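Local coordinates for enhancer of mRNA-decapping protein 3 (Homo sapiens, PDB 2VC8) that binds single-stranded RNA and promotes mRNA decapping and degradation, working in a complex with DCP1A, DCP2, DDX6 and EDC4, at residues A[5-17]-A[56-70]. Numbering follows the deposited sequence.
Sequences TDWLGSIVSINCG and FRAGDITELKILEIP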
# COMPACT_ATOMS: atom_id res chain seq x y z
N THR A 5 -1.30 -5.29 11.69
CA THR A 5 -0.28 -4.27 11.33
C THR A 5 0.97 -4.93 10.75
O THR A 5 1.99 -4.25 10.52
CB THR A 5 0.12 -3.42 12.54
OG1 THR A 5 0.48 -4.27 13.63
CG2 THR A 5 -1.04 -2.52 12.94
N ASP A 6 0.88 -6.24 10.51
CA ASP A 6 1.97 -7.02 9.97
C ASP A 6 2.44 -6.54 8.58
O ASP A 6 3.61 -6.72 8.27
CB ASP A 6 1.62 -8.51 9.95
CG ASP A 6 1.34 -9.06 11.36
OD1 ASP A 6 1.54 -8.29 12.35
OD2 ASP A 6 0.92 -10.23 11.49
N TRP A 7 1.56 -5.91 7.79
CA TRP A 7 1.97 -5.42 6.42
C TRP A 7 3.06 -4.30 6.46
O TRP A 7 3.76 -4.03 5.44
CB TRP A 7 0.75 -4.90 5.64
CG TRP A 7 -0.49 -5.83 5.52
CD1 TRP A 7 -1.77 -5.55 5.97
CD2 TRP A 7 -0.56 -7.13 4.93
NE1 TRP A 7 -2.61 -6.60 5.68
CE2 TRP A 7 -1.90 -7.58 5.05
CE3 TRP A 7 0.37 -7.95 4.31
CZ2 TRP A 7 -2.31 -8.84 4.58
CZ3 TRP A 7 -0.04 -9.21 3.84
CH2 TRP A 7 -1.36 -9.63 3.98
N LEU A 8 3.24 -3.64 7.61
CA LEU A 8 4.13 -2.48 7.71
C LEU A 8 5.52 -2.77 7.20
O LEU A 8 6.11 -3.76 7.60
CB LEU A 8 4.17 -1.96 9.14
CG LEU A 8 4.96 -0.66 9.39
CD1 LEU A 8 4.30 0.61 8.73
CD2 LEU A 8 5.16 -0.44 10.87
N GLY A 9 6.00 -1.95 6.27
CA GLY A 9 7.36 -2.11 5.74
C GLY A 9 7.47 -3.03 4.51
O GLY A 9 8.53 -3.13 3.89
N SER A 10 6.43 -3.77 4.23
CA SER A 10 6.41 -4.55 3.00
C SER A 10 6.34 -3.64 1.79
O SER A 10 6.06 -2.42 1.90
CB SER A 10 5.24 -5.50 2.99
OG SER A 10 4.06 -4.75 3.01
N ILE A 11 6.65 -4.19 0.64
CA ILE A 11 6.29 -3.52 -0.60
C ILE A 11 5.16 -4.34 -1.23
O ILE A 11 5.25 -5.54 -1.32
CB ILE A 11 7.47 -3.42 -1.61
CG1 ILE A 11 8.77 -2.83 -0.97
CG2 ILE A 11 7.08 -2.60 -2.84
CD1 ILE A 11 9.97 -2.76 -1.93
N VAL A 12 4.11 -3.64 -1.61
CA VAL A 12 2.87 -4.30 -2.04
C VAL A 12 2.33 -3.70 -3.33
O VAL A 12 2.66 -2.58 -3.69
CB VAL A 12 1.76 -4.25 -0.96
CG1 VAL A 12 2.24 -4.90 0.31
CG2 VAL A 12 1.24 -2.85 -0.73
N SER A 13 1.47 -4.45 -3.98
CA SER A 13 0.65 -3.98 -5.06
C SER A 13 -0.79 -4.11 -4.55
O SER A 13 -1.17 -5.18 -4.13
CB SER A 13 0.84 -4.86 -6.28
OG SER A 13 -0.03 -4.46 -7.30
N ILE A 14 -1.58 -3.02 -4.48
CA ILE A 14 -2.98 -2.97 -3.95
C ILE A 14 -3.91 -2.66 -5.17
O ILE A 14 -3.77 -1.58 -5.74
CB ILE A 14 -3.08 -1.81 -2.92
CG1 ILE A 14 -2.32 -2.14 -1.63
CG2 ILE A 14 -4.54 -1.47 -2.54
CD1 ILE A 14 -2.33 -1.00 -0.63
N ASN A 15 -4.81 -3.59 -5.56
CA ASN A 15 -5.80 -3.39 -6.60
C ASN A 15 -7.05 -2.88 -5.93
O ASN A 15 -7.56 -3.52 -5.04
CB ASN A 15 -6.09 -4.71 -7.29
CG ASN A 15 -6.84 -4.54 -8.57
OD1 ASN A 15 -7.61 -3.58 -8.75
ND2 ASN A 15 -6.65 -5.50 -9.46
N CYS A 16 -7.52 -1.72 -6.34
CA CYS A 16 -8.70 -1.13 -5.73
C CYS A 16 -9.92 -1.27 -6.62
O CYS A 16 -10.99 -0.66 -6.34
CB CYS A 16 -8.40 0.30 -5.34
SG CYS A 16 -7.83 0.42 -3.64
N GLY A 17 -9.83 -2.12 -7.62
CA GLY A 17 -11.01 -2.41 -8.46
C GLY A 17 -11.00 -1.59 -9.73
O GLY A 17 -10.11 -0.76 -9.94
N PHE A 56 -5.41 3.85 1.70
CA PHE A 56 -6.51 3.05 1.17
C PHE A 56 -7.24 2.37 2.30
O PHE A 56 -6.60 1.89 3.22
CB PHE A 56 -5.92 1.97 0.25
CG PHE A 56 -5.04 2.50 -0.86
CD1 PHE A 56 -3.66 2.74 -0.67
CD2 PHE A 56 -5.58 2.78 -2.04
CE1 PHE A 56 -2.91 3.23 -1.71
CE2 PHE A 56 -4.82 3.30 -3.10
CZ PHE A 56 -3.48 3.49 -2.92
N ARG A 57 -8.56 2.24 2.19
CA ARG A 57 -9.29 1.38 3.11
C ARG A 57 -9.12 -0.06 2.69
O ARG A 57 -9.32 -0.41 1.51
CB ARG A 57 -10.75 1.76 3.15
CG ARG A 57 -11.08 3.14 3.63
CD ARG A 57 -12.63 3.36 3.80
NE ARG A 57 -13.30 3.16 2.51
CZ ARG A 57 -14.62 3.08 2.32
NH1 ARG A 57 -15.48 3.21 3.34
NH2 ARG A 57 -15.08 2.91 1.10
N ALA A 58 -8.88 -0.93 3.67
CA ALA A 58 -8.70 -2.35 3.37
C ALA A 58 -9.91 -2.95 2.67
O ALA A 58 -9.76 -3.77 1.78
CB ALA A 58 -8.42 -3.14 4.64
N GLY A 59 -11.07 -2.42 3.00
CA GLY A 59 -12.32 -2.86 2.42
C GLY A 59 -12.54 -2.51 0.99
O GLY A 59 -13.48 -3.03 0.34
N ASP A 60 -11.69 -1.63 0.46
CA ASP A 60 -11.71 -1.29 -0.95
C ASP A 60 -10.74 -2.08 -1.82
O ASP A 60 -10.70 -1.87 -3.02
CB ASP A 60 -11.57 0.19 -1.15
CG ASP A 60 -12.70 0.96 -0.54
OD1 ASP A 60 -13.80 0.42 -0.48
OD2 ASP A 60 -12.51 2.08 -0.14
N ILE A 61 -9.91 -2.92 -1.20
CA ILE A 61 -8.87 -3.63 -1.91
C ILE A 61 -9.42 -4.96 -2.38
O ILE A 61 -9.90 -5.73 -1.58
CB ILE A 61 -7.65 -3.80 -0.98
CG1 ILE A 61 -7.08 -2.43 -0.54
CG2 ILE A 61 -6.62 -4.59 -1.67
CD1 ILE A 61 -5.96 -2.50 0.54
N THR A 62 -9.26 -5.24 -3.66
CA THR A 62 -9.68 -6.51 -4.21
C THR A 62 -8.61 -7.56 -4.23
O THR A 62 -8.86 -8.75 -4.13
CB THR A 62 -10.27 -6.34 -5.62
OG1 THR A 62 -9.24 -5.93 -6.54
CG2 THR A 62 -11.44 -5.34 -5.65
N GLU A 63 -7.33 -7.14 -4.25
CA GLU A 63 -6.17 -8.03 -4.22
C GLU A 63 -5.00 -7.29 -3.65
O GLU A 63 -4.69 -6.16 -4.08
CB GLU A 63 -5.77 -8.58 -5.57
CG GLU A 63 -4.56 -9.59 -5.54
CD GLU A 63 -4.10 -10.08 -6.89
OE1 GLU A 63 -4.61 -9.57 -7.93
OE2 GLU A 63 -3.20 -10.97 -6.92
N LEU A 64 -4.27 -7.94 -2.76
CA LEU A 64 -3.03 -7.37 -2.22
C LEU A 64 -1.94 -8.37 -2.62
O LEU A 64 -2.00 -9.53 -2.27
CB LEU A 64 -3.10 -7.21 -0.71
CG LEU A 64 -1.86 -6.56 -0.01
CD1 LEU A 64 -2.33 -5.89 1.28
CD2 LEU A 64 -0.74 -7.56 0.24
N LYS A 65 -0.94 -7.90 -3.37
CA LYS A 65 0.20 -8.75 -3.70
C LYS A 65 1.38 -8.27 -2.92
O LYS A 65 1.70 -7.06 -2.90
CB LYS A 65 0.56 -8.79 -5.17
CG LYS A 65 -0.57 -8.90 -6.16
CD LYS A 65 0.02 -8.91 -7.56
CE LYS A 65 -1.01 -8.58 -8.62
NZ LYS A 65 -0.38 -8.63 -9.96
N ILE A 66 2.06 -9.22 -2.29
CA ILE A 66 3.26 -8.92 -1.51
C ILE A 66 4.48 -9.03 -2.44
O ILE A 66 4.89 -10.14 -2.80
CB ILE A 66 3.38 -9.90 -0.31
CG1 ILE A 66 2.05 -10.03 0.46
CG2 ILE A 66 4.48 -9.44 0.66
CD1 ILE A 66 2.06 -11.05 1.60
N LEU A 67 5.00 -7.88 -2.85
CA LEU A 67 6.18 -7.84 -3.72
C LEU A 67 7.49 -8.07 -2.95
O LEU A 67 8.39 -8.69 -3.49
CB LEU A 67 6.22 -6.51 -4.46
CG LEU A 67 4.94 -6.13 -5.23
CD1 LEU A 67 5.06 -4.70 -5.84
CD2 LEU A 67 4.56 -7.19 -6.23
N GLU A 68 7.54 -7.60 -1.72
CA GLU A 68 8.69 -7.82 -0.83
C GLU A 68 8.16 -7.87 0.57
O GLU A 68 7.36 -7.00 0.96
CB GLU A 68 9.72 -6.65 -0.94
CG GLU A 68 11.15 -6.95 -0.41
CD GLU A 68 11.93 -7.89 -1.32
OE1 GLU A 68 11.87 -7.71 -2.55
OE2 GLU A 68 12.61 -8.82 -0.81
N ILE A 69 8.60 -8.82 1.36
CA ILE A 69 8.25 -8.89 2.76
C ILE A 69 8.96 -7.83 3.57
O ILE A 69 9.95 -7.30 3.09
CB ILE A 69 8.47 -10.30 3.34
CG1 ILE A 69 9.94 -10.65 3.43
CG2 ILE A 69 7.66 -11.37 2.54
CD1 ILE A 69 10.23 -12.01 4.07
N PRO A 70 8.45 -7.52 4.76
CA PRO A 70 9.18 -6.56 5.57
C PRO A 70 10.53 -7.10 5.95
O PRO A 70 10.68 -8.29 6.22
CB PRO A 70 8.32 -6.44 6.82
CG PRO A 70 6.96 -6.83 6.38
CD PRO A 70 7.24 -7.98 5.49
O HOH W 1 10.14 -4.71 2.19
O HOH W 2 -2.55 -5.95 -6.57
O HOH W 3 -3.94 -6.99 -8.74
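Strands 11-15 and 63-66 pair antiparallel at 162°, their register broken by a classic beta bulge in which Leu67 and Glu68 both face Ile11. The carbonyl O of Ile11 accepts from both amides opposite it, Leu67 N at 2.8 Å and Glu68 N at 3.1 Å, which come from the same face of its plane. Ser13 and Lys65 form a hydrogen-bonded pair with two bonds, that from Lys65 N to Ser13 O nearly straight (173°). This pairing of the first strand with the last belongs to the curled antiparallel sheet of the Sm fold, here the LSm domain of EDC3; strand 22-31 takes the other edge of 11-15. On the face carrying Val12 and Ile14, Leu64 CD1 sits 4.1 Å above the six-membered ring of Trp7 in a CH-pi contact, while Ile66 CD1 meets CZ3 of that indole at its edge, 3.6 Å away. A chi1 of -178° turns Leu64 CG away from its own backbone N, and CD2 reaches Val12 CG1 and Trp7 CZ3. Further along, Ile14 CG2 packs against Ile61 CG1 and also covers a face of the Phe56 ring, which Cys16 SG approaches obliquely. Asn15 OD1 accepts from Gly17 N, an Asx turn just at the end of strand 11-15.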